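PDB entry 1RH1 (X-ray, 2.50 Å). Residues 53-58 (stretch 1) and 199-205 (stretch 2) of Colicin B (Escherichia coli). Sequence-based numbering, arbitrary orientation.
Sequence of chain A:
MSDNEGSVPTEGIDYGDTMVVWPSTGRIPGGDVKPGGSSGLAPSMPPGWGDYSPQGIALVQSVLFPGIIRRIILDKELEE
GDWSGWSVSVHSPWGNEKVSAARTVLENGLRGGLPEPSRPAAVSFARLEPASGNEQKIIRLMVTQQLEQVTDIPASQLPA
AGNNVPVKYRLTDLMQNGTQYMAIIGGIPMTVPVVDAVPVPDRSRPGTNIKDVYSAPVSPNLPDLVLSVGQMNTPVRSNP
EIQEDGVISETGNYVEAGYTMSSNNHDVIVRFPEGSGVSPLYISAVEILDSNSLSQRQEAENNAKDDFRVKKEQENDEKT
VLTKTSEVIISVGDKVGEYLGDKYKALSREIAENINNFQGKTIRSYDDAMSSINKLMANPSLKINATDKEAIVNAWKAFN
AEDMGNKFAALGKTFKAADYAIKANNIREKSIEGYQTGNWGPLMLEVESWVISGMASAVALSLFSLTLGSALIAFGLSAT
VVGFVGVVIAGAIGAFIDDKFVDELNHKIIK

Stretch 1 53-58: SPQGIA
Stretch 2 199-205: PVPDRSR

Residues 53-58 and 199-205 belong to one chain but lie at least 143 residues apart in sequence where they touch. Stretch 1 has no regular helix or strand. Stretch 2 is already in a strand at Pro 199 and passes into loop or turn. The contact buries 315 Å² in all. In register, Gln 55 CA lies 4.4 Å from Asp 202 CA, while Ile 57 CA and Val 200 CA are 8.3 Å apart. The two stretches run in opposite directions and come closest at Gln 55.

Gln 55 is covered most. Its phi/psi is -49/-31, with chi1 m and chi2 t. CA-to-CB points away overall, yet Gln 55 CG lies 3.4 Å from Asp 202 OD2. The main link is made by its backbone: Arg 203 N donates to Gln 55 O at 2.8 Å, nearly straight at 176°. Arg 203 NE adds a weak hydrogen bond to Gln 55 O at 3.3 Å.

Arg 203 (phi/psi -68/-19) points its CA-to-CB bond toward stretch 1. Chi1 is -108°, between wells; chi2 and chi3 are p, and chi4 is 156°. This folds the side chain back so that NE reaches the same carbonyl as its own N. Arg 203 NH2 lies 3.2 Å from Gly 56 O. Gly 56, at 112/-15, leaves room here: a CB would lie 1.8 Å from Arg 203 NE and jam against the preceding carbonyl.

Pro 54 (-68/-7, C-gamma endo) packs beside the turn. Pro 54 O is 3.1 Å from Arg 203 CB, and Pro 54 CG is 3.4 Å from Ser 204 CB. Asp 202 (chi1 t) steadies this turn: Asp 202 OD2 accepts from Ser 204 (chi1 p), from N at 2.8 Å and OG at 2.7 Å. Beyond Gly 56, Ile 57 CG2 meets Val 200 CG1 at 3.7 Å, with chi1 p and t respectively.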

# COMPACT_ATOMS: atom_id res chain seq x y z
N SER A 53 33.53 26.44 23.44
CA SER A 53 33.10 27.81 23.22
C SER A 53 31.75 28.17 23.87
O SER A 53 30.79 27.40 23.81
CB SER A 53 33.06 28.05 21.72
OG SER A 53 33.04 29.45 21.48
N PRO A 54 31.69 29.37 24.49
CA PRO A 54 30.57 29.89 25.28
C PRO A 54 29.32 30.21 24.54
O PRO A 54 28.33 30.56 25.18
CB PRO A 54 31.10 31.09 25.96
CG PRO A 54 32.04 31.60 24.90
CD PRO A 54 32.77 30.34 24.54
N GLN A 55 29.42 30.14 23.20
CA GLN A 55 28.34 30.33 22.25
C GLN A 55 27.10 29.55 22.58
O GLN A 55 26.00 29.97 22.26
CB GLN A 55 28.78 29.93 20.89
CG GLN A 55 29.77 30.97 20.44
CD GLN A 55 30.36 30.79 19.05
OE1 GLN A 55 31.37 31.43 18.70
NE2 GLN A 55 29.76 29.94 18.21
N GLY A 56 27.30 28.40 23.20
CA GLY A 56 26.20 27.59 23.69
C GLY A 56 26.04 26.28 22.95
O GLY A 56 25.33 25.38 23.41
N ILE A 57 26.69 26.16 21.79
CA ILE A 57 26.49 24.97 21.01
C ILE A 57 27.58 23.98 21.34
O ILE A 57 28.71 24.34 21.70
CB ILE A 57 26.50 25.28 19.47
CG1 ILE A 57 27.82 25.87 18.99
CG2 ILE A 57 25.34 26.23 19.19
CD1 ILE A 57 27.98 25.91 17.47
N ALA A 58 27.13 22.71 21.19
CA ALA A 58 27.98 21.55 21.35
C ALA A 58 29.11 21.52 20.33
O ALA A 58 29.04 22.28 19.37
CB ALA A 58 27.14 20.34 21.18
N PRO A 199 18.11 30.36 13.21
CA PRO A 199 19.42 30.81 13.70
C PRO A 199 19.59 30.52 15.20
O PRO A 199 18.66 30.66 15.99
CB PRO A 199 19.43 32.28 13.33
CG PRO A 199 17.98 32.67 13.44
CD PRO A 199 17.31 31.49 12.76
N VAL A 200 20.79 30.08 15.58
CA VAL A 200 21.04 29.74 16.98
C VAL A 200 21.69 30.94 17.66
O VAL A 200 22.68 31.45 17.14
CB VAL A 200 21.97 28.49 17.07
CG1 VAL A 200 22.27 28.15 18.51
CG2 VAL A 200 21.27 27.26 16.50
N PRO A 201 21.18 31.41 18.80
CA PRO A 201 21.81 32.40 19.66
C PRO A 201 23.14 32.08 20.30
O PRO A 201 23.37 30.99 20.82
CB PRO A 201 20.79 32.71 20.70
CG PRO A 201 19.88 31.52 20.69
CD PRO A 201 19.81 31.19 19.22
N ASP A 202 23.96 33.13 20.24
CA ASP A 202 25.27 33.19 20.85
C ASP A 202 25.09 33.51 22.32
O ASP A 202 24.80 34.64 22.68
CB ASP A 202 26.12 34.29 20.23
CG ASP A 202 27.61 34.18 20.59
OD1 ASP A 202 28.45 34.62 19.81
OD2 ASP A 202 27.96 33.63 21.63
N ARG A 203 25.33 32.50 23.17
CA ARG A 203 25.26 32.67 24.60
C ARG A 203 26.37 33.57 25.12
O ARG A 203 26.22 34.08 26.23
CB ARG A 203 25.36 31.33 25.30
CG ARG A 203 24.07 30.83 25.91
CD ARG A 203 23.00 30.48 24.87
NE ARG A 203 23.37 29.31 24.08
CZ ARG A 203 22.48 28.52 23.46
NH1 ARG A 203 21.16 28.75 23.52
NH2 ARG A 203 22.93 27.47 22.77
N SER A 204 27.48 33.80 24.38
CA SER A 204 28.57 34.66 24.83
C SER A 204 28.42 36.12 24.47
O SER A 204 29.03 36.96 25.13
CB SER A 204 29.92 34.23 24.28
OG SER A 204 30.21 34.48 22.91
N ARG A 205 27.64 36.44 23.42
CA ARG A 205 27.43 37.80 22.94
C ARG A 205 25.93 38.02 22.75
O ARG A 205 25.43 37.94 21.64
CB ARG A 205 28.19 37.94 21.65
CG ARG A 205 28.59 39.37 21.41
CD ARG A 205 30.10 39.49 21.16
NE ARG A 205 30.89 39.42 22.39
CZ ARG A 205 31.50 38.31 22.83
NH1 ARG A 205 31.42 37.15 22.15
NH2 ARG A 205 32.20 38.35 23.96